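Local coordinates for SusD superfamily protein (Bacteroides thetaiotaomicron, PDB 3MCX) that is of unknown function but, as a SusD-family protein of the cell outer membrane, probably binds glycans for uptake by a partner transporter, at residues L257-I262 with T348-I353; E73-A78 with K443-Q448. All blocks are in the same frame, centred on the assembly; numbering follows the deposited sequence. Where two conformers were deposited one is given.

Contact 1 of 2, residues L257-I262 with T348-I353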
# COMPACT_ATOMS: atom_id res chain seq x y z
N LEU A 257 9.79 8.26 1.02
CA LEU A 257 10.98 7.39 1.03
C LEU A 257 11.14 6.62 -0.27
O LEU A 257 12.26 6.40 -0.73
CB LEU A 257 10.92 6.46 2.23
CG LEU A 257 11.03 7.12 3.60
CD1 LEU A 257 10.42 6.22 4.67
CD2 LEU A 257 12.47 7.40 3.94
N PHE A 258 10.04 6.19 -0.86
CA PHE A 258 10.03 5.57 -2.20
C PHE A 258 8.75 6.02 -2.87
O PHE A 258 7.67 5.84 -2.35
CB PHE A 258 10.12 4.06 -2.08
CG PHE A 258 9.95 3.28 -3.38
CD1 PHE A 258 10.45 3.75 -4.59
CD2 PHE A 258 9.32 2.06 -3.37
CE1 PHE A 258 10.29 3.00 -5.77
CE2 PHE A 258 9.17 1.30 -4.57
CZ PHE A 258 9.63 1.80 -5.74
N GLU A 259 8.91 6.63 -4.04
CA GLU A 259 7.79 7.21 -4.78
C GLU A 259 8.08 7.06 -6.27
O GLU A 259 9.17 7.40 -6.73
CB GLU A 259 7.66 8.67 -4.37
CG GLU A 259 6.69 9.52 -5.17
CD GLU A 259 6.67 10.94 -4.60
OE1 GLU A 259 6.68 11.08 -3.35
OE2 GLU A 259 6.69 11.92 -5.36
N LEU A 260 7.10 6.55 -7.01
CA LEU A 260 7.24 6.33 -8.45
C LEU A 260 6.86 7.60 -9.19
O LEU A 260 5.84 8.21 -8.92
CB LEU A 260 6.39 5.15 -8.91
CG LEU A 260 6.76 3.82 -8.26
CD1 LEU A 260 5.63 2.82 -8.44
CD2 LEU A 260 8.09 3.31 -8.83
N TYR A 261 7.71 7.97 -10.14
CA TYR A 261 7.55 9.21 -10.92
C TYR A 261 6.56 8.99 -12.05
O TYR A 261 6.71 8.03 -12.85
CB TYR A 261 8.90 9.61 -11.48
CG TYR A 261 8.92 10.89 -12.27
CD1 TYR A 261 8.52 12.08 -11.70
CD2 TYR A 261 9.35 10.92 -13.60
CE1 TYR A 261 8.54 13.26 -12.42
CE2 TYR A 261 9.39 12.10 -14.33
CZ TYR A 261 8.99 13.27 -13.74
OH TYR A 261 9.04 14.44 -14.46
N ILE A 262 5.59 9.90 -12.14
CA ILE A 262 4.54 9.89 -13.14
C ILE A 262 4.50 11.22 -13.86
O ILE A 262 4.59 12.30 -13.25
CB ILE A 262 3.16 9.69 -12.46
CG1 ILE A 262 3.08 8.36 -11.69
CG2 ILE A 262 1.98 9.87 -13.46
CD1 ILE A 262 3.16 7.12 -12.57
N THR A 348 -1.41 13.11 -13.15
CA THR A 348 -0.00 13.44 -13.04
C THR A 348 0.62 13.21 -11.66
O THR A 348 1.83 13.42 -11.50
CB THR A 348 0.26 14.92 -13.42
OG1 THR A 348 -0.34 15.79 -12.43
CG2 THR A 348 -0.26 15.22 -14.84
N ASN A 349 -0.19 12.84 -10.67
CA ASN A 349 0.29 12.64 -9.31
C ASN A 349 1.29 11.49 -9.30
O ASN A 349 1.04 10.40 -9.85
CB ASN A 349 -0.86 12.34 -8.34
CG ASN A 349 -0.65 12.93 -6.96
OD1 ASN A 349 -1.24 13.98 -6.65
ND2 ASN A 349 0.20 12.29 -6.12
N ASN A 350 2.41 11.70 -8.61
CA ASN A 350 3.31 10.59 -8.32
C ASN A 350 2.65 9.57 -7.40
O ASN A 350 1.60 9.83 -6.79
CB ASN A 350 4.60 11.10 -7.68
CG ASN A 350 5.60 11.61 -8.68
OD1 ASN A 350 5.34 11.71 -9.89
ND2 ASN A 350 6.77 12.02 -8.16
N ILE A 351 3.26 8.41 -7.28
CA ILE A 351 2.77 7.33 -6.44
C ILE A 351 3.75 7.11 -5.28
O ILE A 351 4.78 6.43 -5.42
CB ILE A 351 2.61 5.99 -7.21
CG1 ILE A 351 1.88 6.18 -8.56
CG2 ILE A 351 1.85 5.04 -6.33
CD1 ILE A 351 1.67 4.84 -9.31
N CYS A 352 3.41 7.65 -4.11
CA CYS A 352 4.25 7.44 -2.95
C CYS A 352 3.94 6.06 -2.39
O CYS A 352 2.77 5.73 -2.08
CB CYS A 352 3.96 8.51 -1.91
SG CYS A 352 4.97 8.30 -0.42
N ILE A 353 4.97 5.21 -2.36
CA ILE A 353 4.85 3.84 -1.90
C ILE A 353 4.99 3.73 -0.39
O ILE A 353 4.26 2.99 0.25
CB ILE A 353 5.89 2.94 -2.62
CG1 ILE A 353 5.77 3.04 -4.14
CG2 ILE A 353 5.78 1.45 -2.13
CD1 ILE A 353 4.42 2.64 -4.72
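Main-chain hydrogen bonds set the frame. Leu260 and Ile351 form an antiparallel hydrogen-bonded pair: Leu260 N reaches Ile351 O at 2.8 Å, the donor well above the carbonyl plane, and Ile351 N answers to Leu260 O almost straight (173°). Next to them Glu259 and Cys352 are a non-hydrogen-bonded pair, and beyond that Ile353 N donates to Phe258 O.

Asn350 carries the pairing past the strand with its side chain. Its OD1 takes Ile262 N at 2.9 Å, while ND2 gives a bond to Glu259 OE2 at 2.8 Å, lying in the amide plane and on the carboxylate's anti lone pair. Both branches of the amide are thus gripped, which fixes its rotation. The Glu259 chain arrives extended, crossing Asn350 at about a right angle; Ser256 OG and Phe252 N hold the same carboxylate.

The two strands, 256-260 and 351-355, make a small antiparallel sheet in a largely helical SusD fold, with a classic beta bulge where Leu257 and Phe258 both face Ile354.

Apolar contacts gather around Leu260 and Ile351, whose side chains share a face of the sheet. Ile353 lies alongside Phe258, its CG1 over one ring face, 4.1 Å from the centroid. Leu260 CD1 meets Ile353 CD1 at 3.9 Å, and Ile262 CG1 sits 4.0 Å from Ile351 CG1; Ser36 of helix 21-36 touches Leu260, Ile262 and Ile351.

Contact 2 of 2, residues E73-A78 with K443-Q448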
# COMPACT_ATOMS: atom_id res chain seq x y z
N GLU A 73 -17.27 -4.87 -1.43
CA GLU A 73 -18.40 -5.74 -1.10
C GLU A 73 -17.98 -7.17 -0.74
O GLU A 73 -18.83 -8.00 -0.43
CB GLU A 73 -19.37 -5.79 -2.29
CG GLU A 73 -19.99 -4.42 -2.56
CD GLU A 73 -20.70 -4.32 -3.90
OE1 GLU A 73 -20.78 -5.30 -4.66
OE2 GLU A 73 -21.20 -3.19 -4.19
N TYR A 74 -16.68 -7.48 -0.83
CA TYR A 74 -16.20 -8.84 -0.50
C TYR A 74 -16.92 -9.91 -1.29
O TYR A 74 -17.22 -11.01 -0.80
CB TYR A 74 -16.27 -9.08 1.02
CG TYR A 74 -15.17 -8.38 1.79
CD1 TYR A 74 -15.21 -7.02 2.07
CD2 TYR A 74 -14.12 -9.11 2.31
CE1 TYR A 74 -14.20 -6.40 2.77
CE2 TYR A 74 -13.12 -8.51 3.02
CZ TYR A 74 -13.16 -7.14 3.27
OH TYR A 74 -12.14 -6.53 3.98
N ASN A 75 -17.18 -9.64 -2.56
CA ASN A 75 -17.86 -10.59 -3.42
C ASN A 75 -17.12 -10.90 -4.74
O ASN A 75 -17.64 -11.63 -5.58
CB ASN A 75 -19.31 -10.19 -3.67
CG ASN A 75 -19.44 -8.87 -4.37
OD1 ASN A 75 -18.50 -8.41 -5.00
ND2 ASN A 75 -20.60 -8.23 -4.23
N VAL A 76 -15.93 -10.37 -4.88
CA VAL A 76 -15.13 -10.56 -6.09
C VAL A 76 -14.89 -12.05 -6.38
O VAL A 76 -14.62 -12.84 -5.48
CB VAL A 76 -13.80 -9.76 -6.00
CG1 VAL A 76 -12.89 -10.28 -4.85
CG2 VAL A 76 -13.08 -9.77 -7.33
N LEU A 77 -15.03 -12.43 -7.65
CA LEU A 77 -14.92 -13.80 -8.12
C LEU A 77 -13.57 -14.08 -8.77
O LEU A 77 -12.87 -13.19 -9.25
CB LEU A 77 -16.00 -14.08 -9.15
CG LEU A 77 -17.44 -13.84 -8.71
CD1 LEU A 77 -18.40 -14.12 -9.88
CD2 LEU A 77 -17.81 -14.67 -7.48
N ALA A 78 -13.21 -15.36 -8.83
CA ALA A 78 -11.98 -15.80 -9.49
C ALA A 78 -11.90 -15.46 -10.96
O ALA A 78 -10.79 -15.39 -11.49
CB ALA A 78 -11.84 -17.32 -9.35
N LYS A 443 -25.22 -5.25 2.72
CA LYS A 443 -26.21 -6.13 3.34
C LYS A 443 -26.36 -7.44 2.56
O LYS A 443 -26.17 -8.50 3.12
CB LYS A 443 -27.56 -5.42 3.51
CG LYS A 443 -27.43 -4.29 4.50
CD LYS A 443 -28.69 -3.47 4.75
CE LYS A 443 -28.38 -2.30 5.71
NZ LYS A 443 -27.57 -1.15 5.15
N ALA A 444 -26.62 -7.34 1.25
CA ALA A 444 -26.80 -8.53 0.41
C ALA A 444 -25.51 -9.36 0.33
O ALA A 444 -25.55 -10.60 0.27
CB ALA A 444 -27.23 -8.12 -1.02
N SER A 445 -24.37 -8.70 0.38
CA SER A 445 -23.08 -9.41 0.28
C SER A 445 -22.50 -9.81 1.64
O SER A 445 -21.39 -10.32 1.72
CB SER A 445 -22.06 -8.57 -0.50
OG SER A 445 -22.47 -8.35 -1.83
N ASN A 446 -23.23 -9.54 2.71
CA ASN A 446 -22.75 -9.89 4.07
C ASN A 446 -21.38 -9.30 4.35
O ASN A 446 -20.45 -9.97 4.81
CB ASN A 446 -22.78 -11.41 4.31
CG ASN A 446 -22.36 -11.78 5.74
OD1 ASN A 446 -22.63 -11.04 6.70
ND2 ASN A 446 -21.66 -12.92 5.87
N ALA A 447 -21.23 -8.02 4.08
CA ALA A 447 -19.96 -7.36 4.25
C ALA A 447 -20.08 -6.08 5.07
O ALA A 447 -19.25 -5.17 4.95
CB ALA A 447 -19.28 -7.08 2.85
N GLN A 448 -21.05 -6.04 5.96
CA GLN A 448 -21.10 -4.95 6.94
C GLN A 448 -20.05 -5.18 8.05
O GLN A 448 -19.55 -4.23 8.66
CB GLN A 448 -22.49 -4.84 7.55
CG GLN A 448 -23.54 -4.37 6.54
CD GLN A 448 -24.86 -4.14 7.21
OE1 GLN A 448 -25.59 -5.09 7.52
NE2 GLN A 448 -25.18 -2.89 7.47
O HOH W 1 -19.85 -11.65 -0.08
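Asn75 holds CG in the crowded position between its backbone N and carbonyl carbon (chi1 62°), which turns the amide back over the preceding turn. Glu73 has CG anti to its carbonyl carbon (chi1 -64°) and an extended chain beyond, so its carboxylate comes within range of that amide. Ser445, likewise with OG anti to the carbonyl carbon, brings its hydroxyl to the same place from the other segment.

Asn75 ND2 donates to Glu73 OE1 at 3.0 Å, close to the amide plane and on the anti lone pair of the oxygen. The same ND2 lies 3.0 Å from Ser445 OG, so the amide nitrogen sits between the carboxylate and the hydroxyl. The other carboxylate oxygen, Glu73 OE2, is held by Thr61 OG1 and Thr441 OG1, which steadies the acid that in turn positions Asn75. An alanine in place of Asn75 would remove the amide and its bond to Glu73 OE1, and would probably loosen the fit of the turn against Ser445.

Next to this polar cluster the backbone does the touching. Glu73 O packs against two carbons, Ser445 CB at 3.3 Å and Ala447 CB at 3.4 Å. The Ala447 methyl also meets Tyr74 CB at 4.1 Å, and reaches the Tyr74 ring obliquely. Arg52 holds the tyrosine twice: its carbonyl O takes a bond from the Tyr74 hydroxyl, and it makes a cation-pi contact with the ring. A water bridges the two main chains, donating to Tyr74 O at 2.8 Å and to Ser445 O at 2.7 Å.

Tyr74 and Asn446 both have positive phi just after a helix, so what meets here is a pair of helix C-termini, each closed by a Schellman motif.

Contacts 1 and 2 stand on opposite sides of the chain's centre, with their own centres about 31 Å apart and their nearest atoms about 19 Å apart. Contact 1 lies deeper, about 12 Å from the centre of the chain against about 22 Å for contact 2. In sequence the first is nested in the second: residues 73-78 and 443-448 close a long loop that contains both strands of contact 1. Neither adjoins the zinc sites, such as the one formed by Glu315, Glu319 and His330. An acetate, probably from the crystallisation liquor, lies about 4 Å from the Tyr261 side chain.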